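Local coordinates for putative leucoanthocyanidin reductase 1 (Vitis vinifera, PDB 3I6I), which catalyses the NADPH-dependent reduction of leucoanthocyanidins, most probably to flavan-3-ols such as catechin, in the flavonoid pathway of grapevine, at residues A234-K239 with E309-Y314. Sequence-based numbering, arbitrary orientation.
Sequences ASVWEK and ECFGEY
The six-membered ring of Trp-237 turns its edge to the face of Phe-311, a T-shaped pair with the planes at 88° and the centroids of the two six-membered rings 5.6 Å apart. The closest ring atoms are Trp-237 CE3 and Phe-311 CD2, at 3.8 Å. Also at the indole edge, near its plane, is Phe-311 O, 3.7 Å from Trp-237 CZ3. One face of the Tyr-314 ring carries Cys-310 O, displaced toward the rim, while Phe-311 CE1 meets its edge in plane. The indole of Trp-237 gets to helix 307-315 because its CG extends anti to the backbone N, chi1 -176°, the CB itself not pointing there. These contacts join helices 230-241 and 307-315, away from the central parallel sheet of the Rossmann fold; the short segments cross at -51°, their axes 9.9 Å apart. Val-236 CG1 adds an apolar contact to Phe-311 CD2 at 3.7 Å. Were Phe-311 cut back to an alanine, the edge of Trp-237 and Val-236 CG1 would probably lose their aromatic partner, and a gap would be likely to open between the helices. No hydrogen bond links the segments: Trp-237 NE1 bonds to Pro-179 O, and Tyr-314 OH to Ala-163 O.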
ATOM      1  N   ALA A 234       5.081  -5.422 -20.377  1.00  2.94           N
ATOM      2  CA  ALA A 234       4.645  -6.378 -21.410  1.00  5.22           C
ATOM      3  C   ALA A 234       5.754  -7.275 -21.903  1.00  6.48           C
ATOM      4  O   ALA A 234       5.607  -8.502 -21.991  1.00  5.82           O
ATOM      5  CB  ALA A 234       4.022  -5.628 -22.588  1.00  6.11           C
ATOM      6  N   SER A 235       6.897  -6.685 -22.226  1.00  5.79           N
ATOM      7  CA  SER A 235       8.016  -7.470 -22.693  1.00  4.98           C
ATOM      8  C   SER A 235       8.546  -8.479 -21.678  1.00  5.22           C
ATOM      9  O   SER A 235       8.928  -9.582 -22.071  1.00  6.05           O
ATOM     10  CB  SER A 235       9.124  -6.569 -23.216  1.00  6.67           C
ATOM     11  OG  SER A 235       8.644  -5.797 -24.309  1.00  8.30           O
ATOM     12  N   VAL A 236       8.564  -8.127 -20.390  1.00  5.45           N
ATOM     13  CA  VAL A 236       8.942  -9.084 -19.364  1.00  8.23           C
ATOM     14  C   VAL A 236       7.997 -10.286 -19.366  1.00  8.35           C
ATOM     15  O   VAL A 236       8.415 -11.425 -19.235  1.00  4.80           O
ATOM     16  CB  VAL A 236       8.931  -8.494 -17.932  1.00  9.95           C
ATOM     17  CG1 VAL A 236       9.334  -9.606 -16.973  1.00  9.29           C
ATOM     18  CG2 VAL A 236       9.865  -7.292 -17.819  1.00  9.98           C
ATOM     19  N   TRP A 237       6.709 -10.032 -19.531  1.00  6.66           N
ATOM     20  CA  TRP A 237       5.736 -11.122 -19.552  1.00  8.23           C
ATOM     21  C   TRP A 237       5.907 -12.024 -20.763  1.00  5.84           C
ATOM     22  O   TRP A 237       5.850 -13.249 -20.640  1.00  6.89           O
ATOM     23  CB  TRP A 237       4.308 -10.582 -19.438  1.00  8.85           C
ATOM     24  CG  TRP A 237       3.286 -11.647 -19.365  1.00  4.95           C
ATOM     25  CD1 TRP A 237       2.259 -11.866 -20.249  1.00  8.21           C
ATOM     26  CD2 TRP A 237       3.178 -12.661 -18.364  1.00  5.86           C
ATOM     27  NE1 TRP A 237       1.537 -12.957 -19.871  1.00  6.02           N
ATOM     28  CE2 TRP A 237       2.057 -13.454 -18.698  1.00  3.71           C
ATOM     29  CE3 TRP A 237       3.914 -12.980 -17.219  1.00  8.63           C
ATOM     30  CZ2 TRP A 237       1.665 -14.554 -17.933  1.00  8.42           C
ATOM     31  CZ3 TRP A 237       3.521 -14.090 -16.460  1.00  8.12           C
ATOM     32  CH2 TRP A 237       2.409 -14.853 -16.818  1.00  9.66           C
ATOM     33  N   GLU A 238       6.185 -11.426 -21.922  1.00  6.12           N
ATOM     34  CA  GLU A 238       6.423 -12.174 -23.155  1.00  2.77           C
ATOM     35  C   GLU A 238       7.628 -13.088 -23.006  1.00  6.32           C
ATOM     36  O   GLU A 238       7.600 -14.220 -23.460  1.00  4.88           O
ATOM     37  CB  GLU A 238       6.644 -11.221 -24.321  1.00  5.53           C
ATOM     38  CG  GLU A 238       5.369 -10.473 -24.695  1.00  3.95           C
ATOM     39  CD  GLU A 238       5.530  -9.531 -25.869  1.00 11.50           C
ATOM     40  OE1 GLU A 238       6.593  -8.896 -25.993  1.00  8.90           O
ATOM     41  OE2 GLU A 238       4.585  -9.421 -26.685  1.00  9.63           O
ATOM     42  N   LYS A 239       8.680 -12.594 -22.341  1.00  4.58           N
ATOM     43  CA  LYS A 239       9.842 -13.440 -22.052  1.00  8.53           C
ATOM     44  C   LYS A 239       9.413 -14.662 -21.225  1.00  7.91           C
ATOM     45  O   LYS A 239       9.833 -15.777 -21.491  1.00  9.87           O
ATOM     46  CB  LYS A 239      10.918 -12.638 -21.306  1.00 13.54           C
ATOM     47  CG  LYS A 239      11.933 -11.976 -22.248  1.00 24.13           C
ATOM     48  N   GLU A 309      11.145 -12.066 -11.452  1.00  2.00           N
ATOM     49  CA  GLU A 309      10.953 -13.069 -10.413  1.00  2.00           C
ATOM     50  C   GLU A 309       9.471 -13.167 -10.066  1.00  2.00           C
ATOM     51  O   GLU A 309       8.907 -14.260 -10.022  1.00  2.00           O
ATOM     52  CB  GLU A 309      11.766 -12.716  -9.168  1.00  2.00           C
ATOM     53  CG  GLU A 309      13.271 -12.791  -9.367  1.00  3.83           C
ATOM     54  N   CYS A 310       8.844 -12.019  -9.824  1.00  2.00           N
ATOM     55  CA  CYS A 310       7.406 -11.987  -9.496  1.00  2.00           C
ATOM     56  C   CYS A 310       6.531 -12.649 -10.561  1.00  2.00           C
ATOM     57  O   CYS A 310       5.634 -13.435 -10.238  1.00  2.00           O
ATOM     58  CB  CYS A 310       6.895 -10.560  -9.328  1.00  2.00           C
ATOM     59  SG  CYS A 310       7.569  -9.746  -7.935  1.00  2.00           S
ATOM     60  N   PHE A 311       6.777 -12.289 -11.818  1.00  2.00           N
ATOM     61  CA  PHE A 311       6.035 -12.848 -12.951  1.00  2.00           C
ATOM     62  C   PHE A 311       6.288 -14.360 -13.055  1.00  2.00           C
ATOM     63  O   PHE A 311       5.392 -15.119 -13.427  1.00  2.00           O
ATOM     64  CB  PHE A 311       6.402 -12.136 -14.258  1.00  2.00           C
ATOM     65  CG  PHE A 311       5.710 -10.801 -14.464  1.00  2.00           C
ATOM     66  CD1 PHE A 311       4.901 -10.227 -13.488  1.00  2.00           C
ATOM     67  CD2 PHE A 311       5.885 -10.118 -15.649  1.00  2.00           C
ATOM     68  CE1 PHE A 311       4.261  -9.024 -13.716  1.00  2.00           C
ATOM     69  CE2 PHE A 311       5.262  -8.904 -15.874  1.00  2.00           C
ATOM     70  CZ  PHE A 311       4.451  -8.356 -14.911  1.00  2.00           C
ATOM     71  N   GLY A 312       7.501 -14.782 -12.692  1.00  2.00           N
ATOM     72  CA  GLY A 312       7.826 -16.206 -12.554  1.00  2.00           C
ATOM     73  C   GLY A 312       6.881 -17.023 -11.676  1.00  2.00           C
ATOM     74  O   GLY A 312       6.545 -18.156 -12.025  1.00  2.00           O
ATOM     75  N   GLU A 313       6.430 -16.471 -10.548  1.00  2.11           N
ATOM     76  CA  GLU A 313       5.476 -17.207  -9.707  1.00  3.73           C
ATOM     77  C   GLU A 313       4.025 -17.137 -10.218  1.00  4.34           C
ATOM     78  O   GLU A 313       3.255 -18.057  -9.960  1.00  2.00           O
ATOM     79  CB  GLU A 313       5.595 -16.848  -8.217  1.00  5.55           C
ATOM     80  CG  GLU A 313       5.269 -15.411  -7.826  1.00  9.84           C
ATOM     81  CD  GLU A 313       5.354 -15.173  -6.312  1.00 11.59           C
ATOM     82  OE1 GLU A 313       5.336 -16.156  -5.536  1.00  9.09           O
ATOM     83  OE2 GLU A 313       5.442 -13.997  -5.899  1.00  7.79           O
ATOM     84  N   TYR A 314       3.655 -16.079 -10.947  1.00  2.00           N
ATOM     85  CA  TYR A 314       2.371 -16.063 -11.667  1.00  3.43           C
ATOM     86  C   TYR A 314       2.332 -17.195 -12.696  1.00  4.00           C
ATOM     87  O   TYR A 314       1.291 -17.808 -12.905  1.00  4.96           O
ATOM     88  CB  TYR A 314       2.128 -14.738 -12.410  1.00  8.86           C
ATOM     89  CG  TYR A 314       1.922 -13.506 -11.547  1.00 11.02           C
ATOM     90  CD1 TYR A 314       1.152 -13.556 -10.382  1.00 13.85           C
ATOM     91  CD2 TYR A 314       2.460 -12.285 -11.919  1.00  8.66           C
ATOM     92  CE1 TYR A 314       0.956 -12.415  -9.600  1.00 12.73           C
ATOM     93  CE2 TYR A 314       2.272 -11.137 -11.144  1.00  9.81           C
ATOM     94  CZ  TYR A 314       1.518 -11.212  -9.988  1.00 11.12           C
ATOM     95  OH  TYR A 314       1.316 -10.098  -9.208  1.00  4.73           O
TER